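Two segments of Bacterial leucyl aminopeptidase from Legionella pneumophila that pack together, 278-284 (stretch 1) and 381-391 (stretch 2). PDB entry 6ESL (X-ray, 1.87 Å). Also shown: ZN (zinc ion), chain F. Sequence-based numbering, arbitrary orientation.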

ATOM      1  N   LYS B 278      13.679 -12.734  -5.075  1.00 41.21           N
ATOM      2  CA  LYS B 278      13.593 -11.401  -4.516  1.00 43.54           C
ATOM      3  C   LYS B 278      12.235 -10.736  -4.757  1.00 38.77           C
ATOM      4  O   LYS B 278      11.677 -10.133  -3.863  1.00 40.21           O
ATOM      5  CB  LYS B 278      14.685 -10.492  -5.146  1.00 47.80           C
ATOM      6  CG  LYS B 278      14.523  -9.063  -4.649  1.00 50.45           C
ATOM      7  CD  LYS B 278      15.736  -8.166  -4.624  1.00 54.53           C
ATOM      8  CE  LYS B 278      15.409  -7.093  -3.574  1.00 57.83           C
ATOM      9  NZ  LYS B 278      16.289  -5.915  -3.616  1.00 62.16           N
ATOM     10  N   ALA B 279      11.742 -10.797  -6.009  1.00 37.34           N
ATOM     11  CA  ALA B 279      10.494 -10.104  -6.350  1.00 35.32           C
ATOM     12  C   ALA B 279       9.802 -10.734  -7.574  1.00 33.98           C
ATOM     13  O   ALA B 279      10.472 -11.162  -8.551  1.00 33.62           O
ATOM     14  CB  ALA B 279      10.749  -8.627  -6.584  1.00 36.59           C
ATOM     15  N   VAL B 280       8.462 -10.710  -7.515  1.00 29.16           N
ATOM     16  CA  VAL B 280       7.607 -11.309  -8.532  1.00 28.94           C
ATOM     17  C   VAL B 280       6.571 -10.279  -9.046  1.00 28.46           C
ATOM     18  O   VAL B 280       5.966  -9.539  -8.234  1.00 27.91           O
ATOM     19  CB  VAL B 280       6.873 -12.509  -7.911  1.00 29.23           C
ATOM     20  CG1 VAL B 280       6.028 -13.182  -8.926  1.00 29.53           C
ATOM     21  CG2 VAL B 280       7.900 -13.477  -7.365  1.00 30.42           C
ATOM     22  N   VAL B 281       6.333 -10.235 -10.360  1.00 26.60           N
ATOM     23  CA  VAL B 281       5.190  -9.531 -10.883  1.00 25.45           C
ATOM     24  C   VAL B 281       4.341 -10.525 -11.688  1.00 25.94           C
ATOM     25  O   VAL B 281       4.889 -11.503 -12.311  1.00 28.20           O
ATOM     26  CB  VAL B 281       5.594  -8.277 -11.715  1.00 25.45           C
ATOM     27  CG1 VAL B 281       6.468  -8.636 -12.888  1.00 25.78           C
ATOM     28  CG2 VAL B 281       4.415  -7.439 -12.185  1.00 24.72           C
ATOM     29  N   GLN B 282       3.042 -10.302 -11.665  1.00 23.39           N
ATOM     30  CA  GLN B 282       2.089 -11.075 -12.422  1.00 23.33           C
ATOM     31  C   GLN B 282       1.362 -10.188 -13.432  1.00 23.00           C
ATOM     32  O   GLN B 282       0.799  -9.122 -13.082  1.00 21.36           O
ATOM     33  CB  GLN B 282       1.104 -11.737 -11.466  1.00 22.49           C
ATOM     34  CG  GLN B 282      -0.114 -12.448 -12.062  1.00 21.62           C
ATOM     35  CD  GLN B 282       0.237 -13.710 -12.808  1.00 22.61           C
ATOM     36  OE1 GLN B 282       1.413 -14.104 -12.885  1.00 24.46           O
ATOM     37  NE2 GLN B 282      -0.805 -14.416 -13.283  1.00 20.93           N
ATOM     38  N   PHE B 283       1.326 -10.675 -14.664  1.00 21.74           N
ATOM     39  CA  PHE B 283       0.528 -10.056 -15.760  1.00 21.70           C
ATOM     40  C   PHE B 283      -0.650 -10.927 -16.135  1.00 22.13           C
ATOM     41  O   PHE B 283      -0.475 -12.003 -16.818  1.00 23.53           O
ATOM     42  CB  PHE B 283       1.422  -9.737 -16.944  1.00 22.34           C
ATOM     43  CG  PHE B 283       2.432  -8.689 -16.658  1.00 23.99           C
ATOM     44  CD1 PHE B 283       2.119  -7.324 -16.821  1.00 24.70           C
ATOM     45  CD2 PHE B 283       3.662  -9.007 -16.198  1.00 24.29           C
ATOM     46  CE1 PHE B 283       3.043  -6.331 -16.504  1.00 24.84           C
ATOM     47  CE2 PHE B 283       4.595  -8.044 -15.940  1.00 25.20           C
ATOM     48  CZ  PHE B 283       4.241  -6.693 -16.028  1.00 24.94           C
ATOM     49  N   ASP B 284      -1.794 -10.526 -15.594  1.00 20.21           N
ATOM     50  CA  ASP B 284      -3.055 -11.159 -15.864  1.00 20.99           C
ATOM     51  C   ASP B 284      -4.004 -10.076 -16.352  1.00 21.38           C
ATOM     52  O   ASP B 284      -4.522  -9.270 -15.579  1.00 19.82           O
ATOM     53  CB  ASP B 284      -3.614 -11.808 -14.598  1.00 20.90           C
ATOM     54  CG  ASP B 284      -4.942 -12.498 -14.834  1.00 22.64           C
ATOM     55  OD1 ASP B 284      -5.430 -12.473 -15.983  1.00 23.68           O
ATOM     56  OD2 ASP B 284      -5.501 -13.063 -13.870  1.00 21.46           O
ATOM     57  N   LYS B 381       6.005  -2.941 -21.569  1.00 31.01           N
ATOM     58  CA  LYS B 381       7.007  -1.984 -21.144  1.00 32.88           C
ATOM     59  C   LYS B 381       7.230  -2.053 -19.671  1.00 32.98           C
ATOM     60  O   LYS B 381       8.341  -1.915 -19.203  1.00 34.87           O
ATOM     61  CB  LYS B 381       6.589  -0.560 -21.528  1.00 34.94           C
ATOM     62  CG  LYS B 381       6.737  -0.318 -23.038  1.00 37.86           C
ATOM     63  CD  LYS B 381       6.344   1.052 -23.475  1.00 40.62           C
ATOM     64  CE  LYS B 381       6.376   1.045 -24.975  1.00 42.61           C
ATOM     65  NZ  LYS B 381       6.192   2.348 -25.614  1.00 44.43           N
ATOM     66  N   LEU B 382       6.153  -2.191 -18.928  1.00 30.70           N
ATOM     67  CA  LEU B 382       6.268  -2.286 -17.489  1.00 29.83           C
ATOM     68  C   LEU B 382       7.105  -3.508 -17.096  1.00 29.09           C
ATOM     69  O   LEU B 382       7.912  -3.415 -16.177  1.00 29.03           O
ATOM     70  CB  LEU B 382       4.880  -2.279 -16.814  1.00 28.28           C
ATOM     71  CG  LEU B 382       4.816  -2.398 -15.296  1.00 29.45           C
ATOM     72  CD1 LEU B 382       5.651  -1.331 -14.614  1.00 30.82           C
ATOM     73  CD2 LEU B 382       3.375  -2.341 -14.732  1.00 27.82           C
ATOM     74  N   ALA B 383       6.862  -4.654 -17.747  1.00 28.64           N
ATOM     75  CA  ALA B 383       7.622  -5.889 -17.437  1.00 29.96           C
ATOM     76  C   ALA B 383       9.126  -5.644 -17.702  1.00 32.06           C
ATOM     77  O   ALA B 383       9.956  -6.057 -16.881  1.00 31.58           O
ATOM     78  CB  ALA B 383       7.144  -7.044 -18.306  1.00 29.85           C
ATOM     79  N   VAL B 384       9.419  -5.068 -18.877  1.00 33.28           N
ATOM     80  CA  VAL B 384      10.824  -4.736 -19.252  1.00 36.09           C
ATOM     81  C   VAL B 384      11.476  -3.833 -18.209  1.00 36.51           C
ATOM     82  O   VAL B 384      12.607  -4.081 -17.761  1.00 36.86           O
ATOM     83  CB  VAL B 384      10.960  -4.110 -20.661  1.00 37.52           C
ATOM     84  CG1 VAL B 384      12.375  -3.554 -20.950  1.00 40.59           C
ATOM     85  CG2 VAL B 384      10.649  -5.149 -21.679  1.00 38.49           C
ATOM     86  N   ALA B 385      10.740  -2.816 -17.771  1.00 36.52           N
ATOM     87  CA  ALA B 385      11.315  -1.860 -16.814  1.00 35.90           C
ATOM     88  C   ALA B 385      11.540  -2.509 -15.441  1.00 35.94           C
ATOM     89  O   ALA B 385      12.575  -2.276 -14.811  1.00 37.48           O
ATOM     90  CB  ALA B 385      10.428  -0.642 -16.705  1.00 35.68           C
ATOM     91  N   PHE B 386      10.584  -3.298 -14.959  1.00 32.10           N
ATOM     92  CA  PHE B 386      10.708  -4.058 -13.756  1.00 32.71           C
ATOM     93  C   PHE B 386      11.922  -5.010 -13.789  1.00 33.06           C
ATOM     94  O   PHE B 386      12.732  -5.039 -12.882  1.00 32.70           O
ATOM     95  CB  PHE B 386       9.389  -4.886 -13.608  1.00 32.93           C
ATOM     96  CG  PHE B 386       9.245  -5.670 -12.353  1.00 33.00           C
ATOM     97  CD1 PHE B 386       8.651  -5.074 -11.225  1.00 35.14           C
ATOM     98  CD2 PHE B 386       9.596  -7.016 -12.285  1.00 34.20           C
ATOM     99  CE1 PHE B 386       8.464  -5.805 -10.033  1.00 35.48           C
ATOM    100  CE2 PHE B 386       9.411  -7.747 -11.096  1.00 33.98           C
ATOM    101  CZ  PHE B 386       8.857  -7.128  -9.975  1.00 33.07           C
ATOM    102  N   ALA B 387      12.075  -5.733 -14.892  1.00 34.83           N
ATOM    103  CA  ALA B 387      13.216  -6.653 -15.028  1.00 37.66           C
ATOM    104  C   ALA B 387      14.533  -5.890 -14.950  1.00 39.89           C
ATOM    105  O   ALA B 387      15.395  -6.193 -14.082  1.00 41.63           O
ATOM    106  CB  ALA B 387      13.148  -7.406 -16.349  1.00 37.19           C
ATOM    107  N   ILE B 388      14.668  -4.887 -15.796  1.00 40.04           N
ATOM    108  CA  ILE B 388      15.962  -4.203 -15.894  1.00 42.37           C
ATOM    109  C   ILE B 388      16.283  -3.472 -14.591  1.00 42.90           C
ATOM    110  O   ILE B 388      17.386  -3.607 -14.087  1.00 44.55           O
ATOM    111  CB  ILE B 388      16.035  -3.293 -17.142  1.00 42.84           C
ATOM    112  CG1 ILE B 388      16.049  -4.127 -18.426  1.00 43.37           C
ATOM    113  CG2 ILE B 388      17.232  -2.366 -17.066  1.00 46.58           C
ATOM    114  CD1 ILE B 388      15.760  -3.344 -19.673  1.00 42.90           C
ATOM    115  N   GLU B 389      15.349  -2.732 -14.001  1.00 42.72           N
ATOM    116  CA  GLU B 389      15.657  -2.058 -12.747  1.00 44.26           C
ATOM    117  C   GLU B 389      16.053  -3.013 -11.633  1.00 45.63           C
ATOM    118  O   GLU B 389      17.038  -2.760 -10.947  1.00 48.19           O
ATOM    119  CB  GLU B 389      14.485  -1.202 -12.206  1.00 42.99           C
ATOM    120  CG  GLU B 389      14.294   0.094 -12.988  1.00 45.08           C
ATOM    121  CD  GLU B 389      15.334   1.185 -12.618  1.00 46.63           C
ATOM    122  OE1 GLU B 389      16.010   1.016 -11.549  1.00 47.48           O
ATOM    123  OE2 GLU B 389      15.472   2.174 -13.426  1.00 45.78           O
ATOM    124  N   LEU B 390      15.274  -4.087 -11.428  1.00 43.48           N
ATOM    125  CA  LEU B 390      15.495  -4.902 -10.244  1.00 43.42           C
ATOM    126  C   LEU B 390      16.649  -5.922 -10.430  1.00 46.15           C
ATOM    127  O   LEU B 390      17.335  -6.280  -9.467  1.00 46.83           O
ATOM    128  CB  LEU B 390      14.206  -5.588  -9.833  1.00 42.88           C
ATOM    129  CG  LEU B 390      13.074  -4.604  -9.416  1.00 40.55           C
ATOM    130  CD1 LEU B 390      11.832  -5.355  -9.043  1.00 39.91           C
ATOM    131  CD2 LEU B 390      13.487  -3.715  -8.274  1.00 40.09           C
ATOM    132  N   ALA B 391      16.855  -6.372 -11.658  1.00 47.14           N
ATOM    133  CA  ALA B 391      17.882  -7.377 -11.952  1.00 50.81           C
ATOM    134  C   ALA B 391      19.251  -6.732 -12.064  1.00 54.81           C
ATOM    135  O   ALA B 391      20.255  -7.446 -12.008  1.00 56.08           O
ATOM    136  CB  ALA B 391      17.547  -8.154 -13.218  1.00 49.40           C
TER
HETATM  137 ZN    ZN F 402      -6.482 -14.582 -15.663  1.00 23.88          ZN
HETATM  138  O   HOH W   1      16.751  -5.713  -6.974  1.00 49.50           O
HETATM  139  O   HOH W   2      -7.867 -13.074 -14.889  1.00 17.30           O

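The contact between stretch 278-284 and helix 381-391 centres on the ring of Phe386, whose CA-to-CB bond points toward the other stretch, with chi1 in the t well, and which has more of its own surface covered by the other stretch, 74 Å², than any other residue here. Val281, in rotamer p, places CG1 over one face of the Phe386 ring, 3.8 Å from the ring centroid and 24° off its normal. This is a CH-pi contact, and its closest pair, Val281 CG1 to Phe386 CE2, lies at 3.6 Å. The tip of the same ring reaches the strand backbone, with Phe386 CZ 4.0 Å from Val280 C. The side chain of Val280 takes no part, because its CA-to-CB bond points away from the helix: Ala279 and Val281 point toward the helix, Val280 between them does not.

Ala279 continues the apolar surface with a single methyl group, Ala279 CB lying 4.2 Å from Phe386 CZ and also 4.2 Å from Leu390 CD1. Phe386 and Leu390 are one helical turn apart, linked by the backbone hydrogen bond from Leu390 N to Phe386 O at 3.1 Å, and both meet Ala279. Beyond Val281, Phe283 extends the contact along the preceding turn of the helix. Phe283 CE2 packs 3.6 Å from Ala383 CB, while Phe283 CE1 lies more loosely, 4.4 Å from Leu382 CD2; both approaches to the ring are oblique. The strand and helix run almost exactly antiparallel, at 177°, so Ala279 meets Leu390 near the helix's later residues, and Phe283 meets Leu382 and Ala383 near the start of the stretch. The axes approach to 10.3 Å, a gap bridged by side chains, and no direct hydrogen bond crosses it. The buried surface is modest, 319 Å² summed over both sides.

The polar edge lies at Lys278, where the chain turns a corner. Its extended side chain, t at all four chi angles, makes no direct contact with the helix, but water 1 links the two stretches: the water donates a hydrogen bond to Leu390 O at 2.6 Å and accepts a weak one from Lys278 NZ at 3.4 Å. At the other end of stretch 1, Asp284 is out of reach of the helix and binds zinc through both carboxylate oxygens, Asp284 OD1 at 2.4 Å and OD2 at 2.5 Å from ZN. Water 2, its O 2.2 Å from ZN, and two atoms from elsewhere in the structure also bind the metal.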